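Local coordinates for putative cell surface protein (Streptococcus pyogenes, PDB 4OFQ) that probably serves as a surface adhesin of the antigen I/II family, this C-terminal region being built of beta-sandwich domains and carrying a calcium ion, at residues Y237-Q242 with Y328-N333; D253-T258 with F308-F313. One frame throughout, in Å; residues are numbered along the deposited sequence.

Contact 1: Y237-Q242 with Y328-N333; sequences YKFVDQ and YTLYVN
Tyr237 to Val240 pair with Val332 to Thr329 as neighbouring antiparallel strands, their axes 4.7 Å apart at closest and 161° between directions. Lys238 with Tyr331 and Val240 with Thr329 are the hydrogen-bonded pairs, each closed by two backbone bonds; Tyr331 N to Lys238 O and Val240 N to Thr329 O are both 2.8 Å. Tyr237 with Val332 and Phe239 with Leu330 are the non-hydrogen-bonded pairs, and their side chains share the buried face. Leu330 carries that face: CG stands anti to the backbone N (chi1 -176°), and methyl CD1 sits over the centre of the Phe239 ring, 3.8 Å from the centroid, a CH-pi contact. The same CD1 lies over one face of the Tyr237 ring, displaced toward its rim and 4.0 Å from CE1, so one methyl is shared by two rings. The Tyr328 ring lies beside Phe239, its CE2 3.3 Å from Phe239 CD2; the planes are only 23° apart but slid so far that the rings barely overlap. This is the inward side of one sheet of a beta sandwich, where Leu221 of strand 216-222, in the other sheet, packs on Phe239 and Tyr328. Strand 289-294 pairs with 237-242 along its second edge. Buried polar ends find partners nearby: Tyr237 OH bonds to Trp224 O, and Asp241 OD2, 3.7 Å from Tyr328 CB, bonds to Lys195 NZ. On the outer, partly exposed face, Val240 CG2 packs obliquely against the Tyr331 ring, 3.7 Å from CE1. The Lys238 ammonium stands well above the face of the same ring, NZ 5.7 Å from its centroid, at most a weak cation-pi attraction.

Contact 2: D253-T258 with F308-F313; sequences DKVLAT and FGADAF
Lys254 to Ala257 run antiparallel to Phe313 to Ala310 at 164°, with axes 4.6 Å apart and two backbone bonds closing each of the pairs Lys254 with Phe313 and Leu256 with Asp311. Beyond the last pair Thr258 N still bonds to Gly309 O at 3.0 Å; the bond is nearly straight at the hydrogen, but the donor stands well above the carbonyl plane. Thr258 and Asp311 meet at about a right angle, methyl CG2 lying against the carboxylate, 3.4 Å from Asp311 CG. With OG1 between the backbone N and carbonyl carbon (chi1 48°), the hydroxyl donates to a water 2.7 Å from OG1, which in turn donates to Asp311 OD1. Strand 248-257 is an outer strand of a four-stranded antiparallel sheet of the beta sandwich, and strand 216-222 flanks 310-318 on its other side, where Arg220 forms a salt bridge with Asp311 OD2. On the same face, Leu256 CD1 touches the Phe313 ring at CE1, 4.0 Å away. On the face turned to strand 289-294, Val255 CG2 packs 3.9 Å from Ala310 CB, and Phe294 touches both residues.

Overall arrangement
The two contacts belong to opposing sheets of one beta sandwich, their centres about 12 Å apart, with contact 2 nested along the chain inside the loop that contact 1 closes. Strands 237-242 and 248-257 are consecutive, as are 310-318 and 323-332, so each contact takes one strand from either pair. They meet in the core: Phe239 CZ lies 3.4 Å from Ala310 O, and Tyr237 packs edge-to-face with Phe308. Here contact 1 supplies bulky rings and leucine; the paired residues of contact 2 are alanines and a valine, Phe308 adding a ring. The outer face of contact 1 is partly exposed, mixing lysine, valine, threonine and tyrosine; that of contact 2 includes buried Asp311 and Phe313.

Contact 1: Y237-Q242 with Y328-N333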
# COMPACT_ATOMS: atom_id res chain seq x y z
N TYR A 237 9.49 -11.61 -4.41
CA TYR A 237 10.69 -10.79 -4.58
C TYR A 237 11.46 -11.50 -5.70
O TYR A 237 12.17 -12.49 -5.47
CB TYR A 237 11.52 -10.72 -3.30
CG TYR A 237 12.58 -9.61 -3.24
CD1 TYR A 237 13.85 -9.78 -3.83
CD2 TYR A 237 12.34 -8.43 -2.56
CE1 TYR A 237 14.83 -8.76 -3.76
CE2 TYR A 237 13.30 -7.42 -2.49
CZ TYR A 237 14.54 -7.59 -3.09
OH TYR A 237 15.47 -6.57 -2.98
N LYS A 238 11.26 -11.01 -6.92
CA LYS A 238 11.71 -11.71 -8.12
C LYS A 238 12.38 -10.75 -9.09
O LYS A 238 11.83 -9.69 -9.39
CB LYS A 238 10.50 -12.38 -8.79
CG LYS A 238 10.83 -13.13 -10.07
CD LYS A 238 9.64 -13.95 -10.55
CE LYS A 238 8.54 -13.09 -11.12
NZ LYS A 238 7.48 -13.96 -11.75
N PHE A 239 13.55 -11.14 -9.58
CA PHE A 239 14.27 -10.37 -10.58
C PHE A 239 13.91 -10.93 -11.95
O PHE A 239 13.98 -12.15 -12.15
CB PHE A 239 15.78 -10.52 -10.40
CG PHE A 239 16.31 -10.05 -9.07
CD1 PHE A 239 16.17 -10.84 -7.94
CD2 PHE A 239 17.03 -8.86 -8.97
CE1 PHE A 239 16.69 -10.44 -6.72
CE2 PHE A 239 17.55 -8.46 -7.76
CZ PHE A 239 17.38 -9.25 -6.62
N VAL A 240 13.55 -10.06 -12.89
CA VAL A 240 13.31 -10.48 -14.26
C VAL A 240 14.18 -9.66 -15.23
O VAL A 240 14.20 -8.43 -15.19
CB VAL A 240 11.82 -10.35 -14.64
CG1 VAL A 240 11.60 -10.83 -16.05
CG2 VAL A 240 10.96 -11.14 -13.67
N ASP A 241 14.89 -10.34 -16.13
CA ASP A 241 15.81 -9.63 -17.01
C ASP A 241 15.79 -10.26 -18.39
O ASP A 241 16.12 -11.43 -18.55
CB ASP A 241 17.23 -9.67 -16.40
CG ASP A 241 18.18 -8.72 -17.08
OD1 ASP A 241 18.07 -8.53 -18.30
OD2 ASP A 241 19.03 -8.13 -16.38
N GLN A 242 15.34 -9.49 -19.39
CA GLN A 242 15.38 -9.96 -20.77
C GLN A 242 16.73 -9.56 -21.34
O GLN A 242 16.93 -8.41 -21.73
CB GLN A 242 14.26 -9.31 -21.61
CG GLN A 242 14.37 -9.60 -23.11
CD GLN A 242 14.33 -11.09 -23.45
OE1 GLN A 242 13.36 -11.79 -23.15
NE2 GLN A 242 15.40 -11.59 -24.11
N TYR A 328 16.34 -4.32 -16.01
CA TYR A 328 15.67 -5.41 -15.32
C TYR A 328 14.48 -4.89 -14.56
O TYR A 328 14.35 -3.68 -14.35
CB TYR A 328 16.65 -6.17 -14.41
CG TYR A 328 16.59 -5.83 -12.94
CD1 TYR A 328 17.30 -4.74 -12.41
CD2 TYR A 328 15.84 -6.61 -12.06
CE1 TYR A 328 17.25 -4.45 -11.04
CE2 TYR A 328 15.78 -6.32 -10.72
CZ TYR A 328 16.48 -5.26 -10.20
OH TYR A 328 16.40 -4.99 -8.84
N THR A 329 13.59 -5.80 -14.19
CA THR A 329 12.40 -5.43 -13.44
C THR A 329 12.36 -6.29 -12.20
O THR A 329 12.49 -7.52 -12.28
CB THR A 329 11.11 -5.65 -14.25
OG1 THR A 329 11.10 -4.77 -15.38
CG2 THR A 329 9.89 -5.33 -13.38
N LEU A 330 12.19 -5.66 -11.04
CA LEU A 330 12.03 -6.38 -9.80
C LEU A 330 10.53 -6.40 -9.49
O LEU A 330 9.84 -5.40 -9.69
CB LEU A 330 12.77 -5.67 -8.67
CG LEU A 330 12.77 -6.37 -7.32
CD1 LEU A 330 13.60 -7.68 -7.39
CD2 LEU A 330 13.26 -5.44 -6.20
N TYR A 331 10.03 -7.54 -9.04
CA TYR A 331 8.63 -7.63 -8.62
C TYR A 331 8.65 -7.83 -7.12
O TYR A 331 9.17 -8.82 -6.63
CB TYR A 331 7.94 -8.80 -9.31
CG TYR A 331 7.68 -8.53 -10.78
CD1 TYR A 331 8.65 -8.81 -11.73
CD2 TYR A 331 6.48 -7.97 -11.21
CE1 TYR A 331 8.44 -8.55 -13.08
CE2 TYR A 331 6.26 -7.71 -12.55
CZ TYR A 331 7.24 -8.01 -13.48
OH TYR A 331 7.03 -7.74 -14.81
N VAL A 332 8.12 -6.86 -6.37
CA VAL A 332 8.02 -6.99 -4.92
C VAL A 332 6.55 -7.02 -4.56
O VAL A 332 5.86 -6.02 -4.73
CB VAL A 332 8.66 -5.79 -4.20
CG1 VAL A 332 8.57 -5.98 -2.68
CG2 VAL A 332 10.10 -5.61 -4.63
N ASN A 333 6.07 -8.17 -4.06
CA ASN A 333 4.64 -8.33 -3.78
C ASN A 333 3.76 -7.84 -4.94
O ASN A 333 2.81 -7.09 -4.75
CB ASN A 333 4.25 -7.66 -2.44
CG ASN A 333 4.73 -8.45 -1.23
OD1 ASN A 333 5.51 -9.39 -1.35
ND2 ASN A 333 4.26 -8.08 -0.05

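Contact 2: D253-T258 with F308-F313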
# COMPACT_ATOMS: atom_id res chain seq x y z
N ASP A 253 24.91 -16.90 -12.41
CA ASP A 253 24.51 -15.80 -11.55
C ASP A 253 24.94 -16.03 -10.11
O ASP A 253 25.55 -17.06 -9.78
CB ASP A 253 23.00 -15.54 -11.63
CG ASP A 253 22.18 -16.68 -11.06
OD1 ASP A 253 22.76 -17.71 -10.65
OD2 ASP A 253 20.93 -16.55 -11.01
N LYS A 254 24.64 -15.05 -9.27
CA LYS A 254 24.86 -15.15 -7.84
C LYS A 254 23.87 -14.18 -7.20
O LYS A 254 23.49 -13.18 -7.82
CB LYS A 254 26.30 -14.75 -7.49
CG LYS A 254 26.60 -14.74 -6.00
CD LYS A 254 28.10 -14.64 -5.70
CE LYS A 254 28.71 -13.36 -6.25
NZ LYS A 254 30.13 -13.19 -5.82
N VAL A 255 23.44 -14.46 -5.98
CA VAL A 255 22.54 -13.54 -5.29
C VAL A 255 22.97 -13.38 -3.82
O VAL A 255 23.21 -14.39 -3.13
CB VAL A 255 21.06 -14.01 -5.41
CG1 VAL A 255 20.92 -15.45 -4.92
CG2 VAL A 255 20.14 -13.07 -4.62
N LEU A 256 23.12 -12.14 -3.37
CA LEU A 256 23.67 -11.86 -2.04
C LEU A 256 22.74 -10.99 -1.21
O LEU A 256 22.10 -10.07 -1.73
CB LEU A 256 25.01 -11.14 -2.15
CG LEU A 256 26.09 -11.82 -2.98
CD1 LEU A 256 27.33 -10.94 -3.08
CD2 LEU A 256 26.42 -13.16 -2.36
N ALA A 257 22.69 -11.24 0.09
CA ALA A 257 21.92 -10.38 0.98
C ALA A 257 22.59 -9.01 1.03
O ALA A 257 23.82 -8.92 1.11
CB ALA A 257 21.83 -10.99 2.37
N THR A 258 21.79 -7.94 0.95
CA THR A 258 22.34 -6.59 1.07
C THR A 258 22.05 -5.92 2.42
O THR A 258 22.47 -4.79 2.65
CB THR A 258 21.85 -5.68 -0.07
OG1 THR A 258 20.43 -5.81 -0.20
CG2 THR A 258 22.51 -6.07 -1.38
N PHE A 308 14.70 -6.38 4.32
CA PHE A 308 15.02 -7.45 3.38
C PHE A 308 15.53 -6.85 2.08
O PHE A 308 14.93 -5.93 1.53
CB PHE A 308 13.81 -8.37 3.11
CG PHE A 308 14.12 -9.51 2.16
CD1 PHE A 308 14.69 -10.69 2.62
CD2 PHE A 308 13.85 -9.38 0.80
CE1 PHE A 308 14.99 -11.73 1.74
CE2 PHE A 308 14.15 -10.42 -0.08
CZ PHE A 308 14.71 -11.60 0.40
N GLY A 309 16.65 -7.36 1.59
CA GLY A 309 17.14 -6.91 0.30
C GLY A 309 18.20 -7.84 -0.25
O GLY A 309 18.92 -8.49 0.52
N ALA A 310 18.29 -7.92 -1.57
CA ALA A 310 19.32 -8.73 -2.21
C ALA A 310 19.72 -8.12 -3.54
O ALA A 310 18.90 -7.43 -4.18
CB ALA A 310 18.81 -10.16 -2.41
N ASP A 311 20.97 -8.36 -3.93
CA ASP A 311 21.45 -8.00 -5.27
C ASP A 311 21.74 -9.28 -6.04
O ASP A 311 22.26 -10.25 -5.47
CB ASP A 311 22.75 -7.20 -5.21
CG ASP A 311 22.55 -5.78 -4.73
OD1 ASP A 311 21.38 -5.36 -4.56
OD2 ASP A 311 23.57 -5.09 -4.52
N ALA A 312 21.41 -9.27 -7.32
CA ALA A 312 21.78 -10.36 -8.21
C ALA A 312 22.92 -9.92 -9.11
O ALA A 312 22.96 -8.78 -9.57
CB ALA A 312 20.58 -10.80 -9.04
N PHE A 313 23.87 -10.82 -9.34
CA PHE A 313 24.96 -10.54 -10.27
C PHE A 313 24.90 -11.56 -11.37
O PHE A 313 25.01 -12.76 -11.13
CB PHE A 313 26.32 -10.63 -9.57
CG PHE A 313 26.51 -9.59 -8.51
CD1 PHE A 313 26.00 -9.79 -7.24
CD2 PHE A 313 27.16 -8.40 -8.79
CE1 PHE A 313 26.16 -8.82 -6.26
CE2 PHE A 313 27.33 -7.44 -7.82
CZ PHE A 313 26.83 -7.65 -6.54
O HOH W 1 19.89 -4.32 -2.43